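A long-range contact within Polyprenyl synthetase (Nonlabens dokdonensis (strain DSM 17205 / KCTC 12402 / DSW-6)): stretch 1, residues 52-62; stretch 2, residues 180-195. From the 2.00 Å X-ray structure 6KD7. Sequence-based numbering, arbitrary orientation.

Stretch 1 (52-62) EMYGATAKDAM
Stretch 2 (180-195) GAIIAGVDEKEQELIY

Two corners, each joining two helices and more than 120 residues apart in sequence, illustrate how one aromatic side chain can anchor a tertiary contact, with small residues letting the backbones close in. Along stretch 1, a helix runs into Met 53, whose side chain (chi1 m, chi2 t) starts sideways but brings CE to 3.6 Å from Ile 194 CD1. Tyr 54 (chi1 -80°, chi2 -63°) points toward stretch 2 and supplies much of the 498 Å² buried. Tyr 54 CB lies 3.5 Å from Ala 184 CB, CD1 3.6 Å from Val 186 CG2, and CE2 3.5 Å from Ile 194 CD1, which meets the ring at its edge. Beyond these apolar contacts, Tyr 54 OH donates a 2.7 Å hydrogen bond to Glu 190 OE2, a charged acceptor.

Gly 55, phi 120°, is the first residue to leave helical angles, in a Schellman motif, as is Gly 185, phi 87°; positive phi favours glycine, and at Gly 55 a CB would jam against Tyr 54 O. Ala 56 (-88/177) faces Ala 184, CA to CA 4.9 Å; Ala 61 CA and Gly 180 CA are 6.0 Å apart, so the segments run antiparallel. Thr 57 OG1 caps the next helix, accepting from Asp 60 N at 3.0 Å. Ile 183 (chi1 m, chi2 t) points toward stretch 1, packing CG2 3.9 Å from Asp 60 CB, a methylene, and CD1 3.7 Å from Ala 61 CA.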

ATOM      1  N   GLU A  52     -34.789  21.846 -36.074  1.00 38.00           N
ATOM      2  CA  GLU A  52     -35.749  22.967 -36.270  1.00 39.50           C
ATOM      3  C   GLU A  52     -35.340  23.838 -37.470  1.00 41.76           C
ATOM      4  O   GLU A  52     -36.150  23.980 -38.388  1.00 48.91           O
ATOM      5  CB  GLU A  52     -35.856  23.798 -35.007  1.00 34.66           C
ATOM      6  CG  GLU A  52     -36.656  23.097 -33.953  1.00 38.42           C
ATOM      7  CD  GLU A  52     -36.876  23.952 -32.712  1.00 41.60           C
ATOM      8  OE1 GLU A  52     -36.105  24.942 -32.527  1.00 36.33           O
ATOM      9  OE2 GLU A  52     -37.800  23.612 -31.938  1.00 37.41           O
ATOM     10  N   MET A  53     -34.116  24.335 -37.481  1.00 36.46           N
ATOM     11  CA  MET A  53     -33.566  25.157 -38.567  1.00 37.82           C
ATOM     12  C   MET A  53     -33.813  24.524 -39.929  1.00 39.19           C
ATOM     13  O   MET A  53     -33.761  25.271 -40.900  1.00 39.00           O
ATOM     14  CB  MET A  53     -32.055  25.287 -38.460  1.00 43.61           C
ATOM     15  CG  MET A  53     -31.617  26.224 -37.365  1.00 59.21           C
ATOM     16  SD  MET A  53     -29.801  26.168 -37.014  1.00 69.88           S
ATOM     17  CE  MET A  53     -29.187  25.129 -38.346  1.00 39.99           C
ATOM     18  N   TYR A  54     -33.839  23.205 -40.050  1.00 31.79           N
ATOM     19  CA  TYR A  54     -33.912  22.558 -41.379  1.00 32.24           C
ATOM     20  C   TYR A  54     -35.341  22.048 -41.626  1.00 32.20           C
ATOM     21  O   TYR A  54     -35.617  21.434 -42.665  1.00 37.35           O
ATOM     22  CB  TYR A  54     -32.885  21.434 -41.501  1.00 30.71           C
ATOM     23  CG  TYR A  54     -31.475  21.861 -41.796  1.00 29.76           C
ATOM     24  CD1 TYR A  54     -31.126  22.508 -42.960  1.00 26.65           C
ATOM     25  CD2 TYR A  54     -30.448  21.547 -40.909  1.00 32.59           C
ATOM     26  CE1 TYR A  54     -29.813  22.899 -43.217  1.00 29.10           C
ATOM     27  CE2 TYR A  54     -29.132  21.892 -41.174  1.00 27.72           C
ATOM     28  CZ  TYR A  54     -28.801  22.566 -42.321  1.00 30.29           C
ATOM     29  OH  TYR A  54     -27.491  22.875 -42.529  1.00 30.48           O
ATOM     30  N   GLY A  55     -36.241  22.262 -40.682  1.00 31.04           N
ATOM     31  CA  GLY A  55     -37.661  22.080 -40.958  1.00 31.85           C
ATOM     32  C   GLY A  55     -38.298  21.047 -40.084  1.00 43.18           C
ATOM     33  O   GLY A  55     -39.522  20.982 -40.136  1.00 46.98           O
ATOM     34  N   ALA A  56     -37.558  20.242 -39.311  1.00 39.72           N
ATOM     35  CA  ALA A  56     -38.208  19.182 -38.519  1.00 35.03           C
ATOM     36  C   ALA A  56     -38.619  19.780 -37.191  1.00 33.28           C
ATOM     37  O   ALA A  56     -38.276  20.926 -36.959  1.00 39.38           O
ATOM     38  CB  ALA A  56     -37.281  18.004 -38.369  1.00 40.12           C
ATOM     39  N   THR A  57     -39.273  19.012 -36.336  1.00 33.51           N
ATOM     40  CA  THR A  57     -39.512  19.400 -34.930  1.00 37.77           C
ATOM     41  C   THR A  57     -38.404  18.895 -33.991  1.00 41.52           C
ATOM     42  O   THR A  57     -37.750  17.856 -34.271  1.00 34.75           O
ATOM     43  CB  THR A  57     -40.872  18.873 -34.465  1.00 43.33           C
ATOM     44  OG1 THR A  57     -40.930  17.456 -34.618  1.00 40.13           O
ATOM     45  CG2 THR A  57     -41.982  19.480 -35.294  1.00 44.80           C
ATOM     46  N   ALA A  58     -38.271  19.585 -32.868  1.00 39.27           N
ATOM     47  CA  ALA A  58     -37.575  19.114 -31.665  1.00 40.88           C
ATOM     48  C   ALA A  58     -38.054  17.704 -31.360  1.00 42.97           C
ATOM     49  O   ALA A  58     -37.198  16.821 -31.113  1.00 39.84           O
ATOM     50  CB  ALA A  58     -37.848  20.014 -30.499  1.00 40.39           C
ATOM     51  N   LYS A  59     -39.365  17.510 -31.352  1.00 39.42           N
ATOM     52  CA  LYS A  59     -39.947  16.208 -30.962  1.00 44.08           C
ATOM     53  C   LYS A  59     -39.416  15.125 -31.899  1.00 42.68           C
ATOM     54  O   LYS A  59     -39.142  14.034 -31.420  1.00 36.09           O
ATOM     55  CB  LYS A  59     -41.473  16.291 -31.001  1.00 48.93           C
ATOM     56  CG  LYS A  59     -42.191  14.984 -30.712  1.00 60.02           C
ATOM     57  CD  LYS A  59     -43.668  15.020 -31.013  1.00 72.45           C
ATOM     58  CE  LYS A  59     -44.263  13.640 -31.179  1.00 80.66           C
ATOM     59  NZ  LYS A  59     -45.743  13.667 -31.124  1.00 91.92           N
ATOM     60  N   ASP A  60     -39.245  15.445 -33.175  1.00 37.96           N
ATOM     61  CA  ASP A  60     -38.788  14.411 -34.133  1.00 41.15           C
ATOM     62  C   ASP A  60     -37.347  14.026 -33.766  1.00 39.94           C
ATOM     63  O   ASP A  60     -37.059  12.830 -33.766  1.00 36.71           O
ATOM     64  CB  ASP A  60     -38.785  14.835 -35.609  1.00 48.06           C
ATOM     65  CG  ASP A  60     -40.143  15.064 -36.274  1.00 57.88           C
ATOM     66  OD1 ASP A  60     -41.123  14.334 -35.894  1.00 48.70           O
ATOM     67  OD2 ASP A  60     -40.206  16.003 -37.161  1.00 49.07           O
ATOM     68  N   ALA A  61     -36.510  15.019 -33.460  1.00 32.84           N
ATOM     69  CA  ALA A  61     -35.065  14.881 -33.203  1.00 34.49           C
ATOM     70  C   ALA A  61     -34.767  14.387 -31.778  1.00 30.13           C
ATOM     71  O   ALA A  61     -33.609  14.143 -31.477  1.00 31.67           O
ATOM     72  CB  ALA A  61     -34.385  16.180 -33.483  1.00 35.13           C
ATOM     73  N   MET A  62     -35.766  14.241 -30.935  1.00 27.88           N
ATOM     74  CA  MET A  62     -35.566  14.167 -29.478  1.00 28.82           C
ATOM     75  C   MET A  62     -34.784  12.883 -29.148  1.00 34.01           C
ATOM     76  O   MET A  62     -33.822  12.994 -28.398  1.00 29.34           O
ATOM     77  CB  MET A  62     -36.885  14.142 -28.718  1.00 26.47           C
ATOM     78  CG  MET A  62     -36.745  14.350 -27.203  1.00 30.72           C
ATOM     79  SD  MET A  62     -35.893  15.882 -26.745  1.00 37.32           S
ATOM     80  CE  MET A  62     -37.021  17.122 -27.399  1.00 36.89           C
ATOM     81  N   GLY A 180     -29.229  16.193 -36.497  1.00 30.25           N
ATOM     82  CA  GLY A 180     -30.503  16.946 -36.593  1.00 30.82           C
ATOM     83  C   GLY A 180     -30.856  17.153 -38.050  1.00 26.47           C
ATOM     84  O   GLY A 180     -32.000  16.929 -38.415  1.00 28.61           O
ATOM     85  N   ALA A 181     -29.843  17.462 -38.848  1.00 28.78           N
ATOM     86  CA  ALA A 181     -29.917  17.618 -40.305  1.00 32.03           C
ATOM     87  C   ALA A 181     -30.402  16.295 -40.934  1.00 38.78           C
ATOM     88  O   ALA A 181     -31.314  16.320 -41.781  1.00 40.00           O
ATOM     89  CB  ALA A 181     -28.585  18.094 -40.815  1.00 31.78           C
ATOM     90  N   ILE A 182     -29.898  15.151 -40.479  1.00 37.96           N
ATOM     91  CA  ILE A 182     -30.327  13.833 -41.007  1.00 31.99           C
ATOM     92  C   ILE A 182     -31.807  13.671 -40.694  1.00 31.54           C
ATOM     93  O   ILE A 182     -32.537  13.175 -41.526  1.00 31.32           O
ATOM     94  CB  ILE A 182     -29.521  12.677 -40.384  1.00 31.57           C
ATOM     95  CG1 ILE A 182     -28.096  12.639 -40.929  1.00 31.82           C
ATOM     96  CG2 ILE A 182     -30.240  11.343 -40.549  1.00 31.59           C
ATOM     97  CD1 ILE A 182     -27.198  11.776 -40.073  1.00 32.96           C
ATOM     98  N   ILE A 183     -32.224  14.030 -39.496  1.00 27.23           N
ATOM     99  CA  ILE A 183     -33.654  13.843 -39.132  1.00 31.96           C
ATOM    100  C   ILE A 183     -34.566  14.741 -39.983  1.00 37.43           C
ATOM    101  O   ILE A 183     -35.723  14.384 -40.156  1.00 33.92           O
ATOM    102  CB  ILE A 183     -33.828  13.974 -37.615  1.00 31.18           C
ATOM    103  CG1 ILE A 183     -33.152  12.781 -36.933  1.00 34.60           C
ATOM    104  CG2 ILE A 183     -35.290  14.081 -37.244  1.00 30.60           C
ATOM    105  CD1 ILE A 183     -32.828  12.984 -35.491  1.00 35.83           C
ATOM    106  N   ALA A 184     -34.056  15.876 -40.454  1.00 34.02           N
ATOM    107  CA  ALA A 184     -34.837  16.842 -41.263  1.00 39.00           C
ATOM    108  C   ALA A 184     -34.832  16.405 -42.733  1.00 37.88           C
ATOM    109  O   ALA A 184     -35.404  17.127 -43.549  1.00 42.87           O
ATOM    110  CB  ALA A 184     -34.245  18.239 -41.132  1.00 35.31           C
ATOM    111  N   GLY A 185     -34.056  15.386 -43.084  1.00 36.90           N
ATOM    112  CA  GLY A 185     -34.031  14.795 -44.432  1.00 31.31           C
ATOM    113  C   GLY A 185     -33.060  15.529 -45.320  1.00 34.61           C
ATOM    114  O   GLY A 185     -33.067  15.353 -46.540  1.00 33.81           O
ATOM    115  N   VAL A 186     -32.189  16.333 -44.763  1.00 32.87           N
ATOM    116  CA  VAL A 186     -31.241  17.110 -45.610  1.00 31.70           C
ATOM    117  C   VAL A 186     -30.271  16.146 -46.295  1.00 33.96           C
ATOM    118  O   VAL A 186     -30.058  15.063 -45.770  1.00 35.23           O
ATOM    119  CB  VAL A 186     -30.573  18.130 -44.673  1.00 37.47           C
ATOM    120  CG1 VAL A 186     -29.196  18.566 -45.094  1.00 44.31           C
ATOM    121  CG2 VAL A 186     -31.491  19.310 -44.480  1.00 37.32           C
ATOM    122  N   ASP A 187     -29.667  16.575 -47.400  1.00 33.48           N
ATOM    123  CA  ASP A 187     -28.717  15.758 -48.202  1.00 36.62           C
ATOM    124  C   ASP A 187     -27.310  15.744 -47.589  1.00 39.39           C
ATOM    125  O   ASP A 187     -27.036  16.560 -46.748  1.00 35.28           O
ATOM    126  CB  ASP A 187     -28.778  16.100 -49.692  1.00 38.64           C
ATOM    127  CG  ASP A 187     -28.107  17.393 -50.115  1.00 47.41           C
ATOM    128  OD1 ASP A 187     -27.507  18.051 -49.286  1.00 48.39           O
ATOM    129  OD2 ASP A 187     -28.194  17.712 -51.291  1.00 56.96           O
ATOM    130  N   GLU A 188     -26.438  14.864 -48.073  1.00 42.34           N
ATOM    131  CA  GLU A 188     -25.080  14.704 -47.505  1.00 40.34           C
ATOM    132  C   GLU A 188     -24.278  15.993 -47.594  1.00 45.56           C
ATOM    133  O   GLU A 188     -23.608  16.293 -46.634  1.00 39.42           O
ATOM    134  CB  GLU A 188     -24.275  13.681 -48.292  1.00 41.01           C
ATOM    135  CG  GLU A 188     -24.823  12.288 -48.182  1.00 50.11           C
ATOM    136  CD  GLU A 188     -23.779  11.193 -48.146  1.00 58.32           C
ATOM    137  OE1 GLU A 188     -24.137  10.087 -47.744  1.00 53.91           O
ATOM    138  OE2 GLU A 188     -22.623  11.462 -48.501  1.00 53.53           O
ATOM    139  N   LYS A 189     -24.362  16.711 -48.710  1.00 41.90           N
ATOM    140  CA  LYS A 189     -23.558  17.942 -48.884  1.00 41.44           C
ATOM    141  C   LYS A 189     -23.935  18.947 -47.795  1.00 38.44           C
ATOM    142  O   LYS A 189     -23.030  19.534 -47.209  1.00 35.69           O
ATOM    143  CB  LYS A 189     -23.851  18.523 -50.269  1.00 50.45           C
ATOM    144  CG  LYS A 189     -22.831  19.510 -50.810  1.00 65.08           C
ATOM    145  CD  LYS A 189     -23.242  20.076 -52.150  1.00 77.30           C
ATOM    146  CE  LYS A 189     -22.141  20.836 -52.858  1.00 89.11           C
ATOM    147  NZ  LYS A 189     -22.677  21.712 -53.930  1.00104.04           N
ATOM    148  N   GLU A 190     -25.228  19.100 -47.524  1.00 29.72           N
ATOM    149  CA  GLU A 190     -25.699  20.043 -46.483  1.00 36.05           C
ATOM    150  C   GLU A 190     -25.298  19.511 -45.104  1.00 38.13           C
ATOM    151  O   GLU A 190     -24.790  20.271 -44.313  1.00 36.68           O
ATOM    152  CB  GLU A 190     -27.204  20.267 -46.593  1.00 28.52           C
ATOM    153  CG  GLU A 190     -27.722  21.401 -45.737  1.00 28.82           C
ATOM    154  CD  GLU A 190     -27.118  22.774 -45.962  1.00 32.24           C
ATOM    155  OE1 GLU A 190     -26.522  22.994 -47.006  1.00 31.01           O
ATOM    156  OE2 GLU A 190     -27.250  23.603 -45.084  1.00 31.44           O
ATOM    157  N   GLN A 191     -25.440  18.209 -44.897  1.00 36.25           N
ATOM    158  CA  GLN A 191     -25.100  17.592 -43.597  1.00 35.60           C
ATOM    159  C   GLN A 191     -23.637  17.895 -43.281  1.00 31.42           C
ATOM    160  O   GLN A 191     -23.364  18.310 -42.193  1.00 30.62           O
ATOM    161  CB  GLN A 191     -25.229  16.082 -43.725  1.00 31.83           C
ATOM    162  CG  GLN A 191     -26.646  15.575 -43.607  1.00 31.68           C
ATOM    163  CD  GLN A 191     -26.666  14.076 -43.729  1.00 37.36           C
ATOM    164  OE1 GLN A 191     -25.749  13.394 -43.311  1.00 32.77           O
ATOM    165  NE2 GLN A 191     -27.716  13.565 -44.324  1.00 26.47           N
ATOM    166  N   GLU A 192     -22.771  17.734 -44.262  1.00 26.11           N
ATOM    167  CA  GLU A 192     -21.339  18.014 -44.054  1.00 32.98           C
ATOM    168  C   GLU A 192     -21.119  19.504 -43.772  1.00 35.45           C
ATOM    169  O   GLU A 192     -20.154  19.814 -43.091  1.00 35.31           O
ATOM    170  CB  GLU A 192     -20.506  17.381 -45.164  1.00 36.88           C
ATOM    171  CG  GLU A 192     -20.782  15.895 -45.290  1.00 45.98           C
ATOM    172  CD  GLU A 192     -19.801  15.094 -46.120  1.00 55.84           C
ATOM    173  OE1 GLU A 192     -19.707  13.884 -45.894  1.00 61.36           O
ATOM    174  OE2 GLU A 192     -19.135  15.683 -46.973  1.00 54.08           O
ATOM    175  N   LEU A 193     -21.962  20.393 -44.298  1.00 37.83           N
ATOM    176  CA  LEU A 193     -21.691  21.830 -44.086  1.00 34.56           C
ATOM    177  C   LEU A 193     -21.995  22.103 -42.604  1.00 31.62           C
ATOM    178  O   LEU A 193     -21.224  22.831 -41.954  1.00 28.96           O
ATOM    179  CB  LEU A 193     -22.516  22.709 -45.035  1.00 35.77           C
ATOM    180  CG  LEU A 193     -22.010  22.789 -46.487  1.00 39.50           C
ATOM    181  CD1 LEU A 193     -22.915  23.707 -47.300  1.00 43.67           C
ATOM    182  CD2 LEU A 193     -20.592  23.298 -46.590  1.00 36.22           C
ATOM    183  N   ILE A 194     -23.121  21.618 -42.093  1.00 26.87           N
ATOM    184  CA  ILE A 194     -23.419  21.881 -40.656  1.00 31.20           C
ATOM    185  C   ILE A 194     -22.381  21.172 -39.770  1.00 34.60           C
ATOM    186  O   ILE A 194     -22.003  21.747 -38.764  1.00 33.96           O
ATOM    187  CB  ILE A 194     -24.892  21.661 -40.274  1.00 29.64           C
ATOM    188  CG1 ILE A 194     -25.252  22.498 -39.044  1.00 31.00           C
ATOM    189  CG2 ILE A 194     -25.211  20.188 -40.110  1.00 32.01           C
ATOM    190  CD1 ILE A 194     -26.705  22.504 -38.698  1.00 38.05           C
ATOM    191  N   TYR A 195     -21.950  19.971 -40.156  1.00 29.11           N
ATOM    192  CA  TYR A 195     -20.877  19.236 -39.447  1.00 31.74           C
ATOM    193  C   TYR A 195     -19.662  20.136 -39.307  1.00 31.26           C
ATOM    194  O   TYR A 195     -19.167  20.298 -38.191  1.00 31.17           O
ATOM    195  CB  TYR A 195     -20.473  17.946 -40.157  1.00 31.58           C
ATOM    196  CG  TYR A 195     -19.413  17.126 -39.465  1.00 27.46           C
ATOM    197  CD1 TYR A 195     -19.747  16.162 -38.528  1.00 30.59           C
ATOM    198  CD2 TYR A 195     -18.085  17.264 -39.801  1.00 27.07           C
ATOM    199  CE1 TYR A 195     -18.783  15.356 -37.932  1.00 28.10           C
ATOM    200  CE2 TYR A 195     -17.110  16.479 -39.206  1.00 31.52           C
ATOM    201  CZ  TYR A 195     -17.453  15.551 -38.235  1.00 27.82           C
ATOM    202  OH  TYR A 195     -16.490  14.773 -37.652  1.00 29.67           O
TER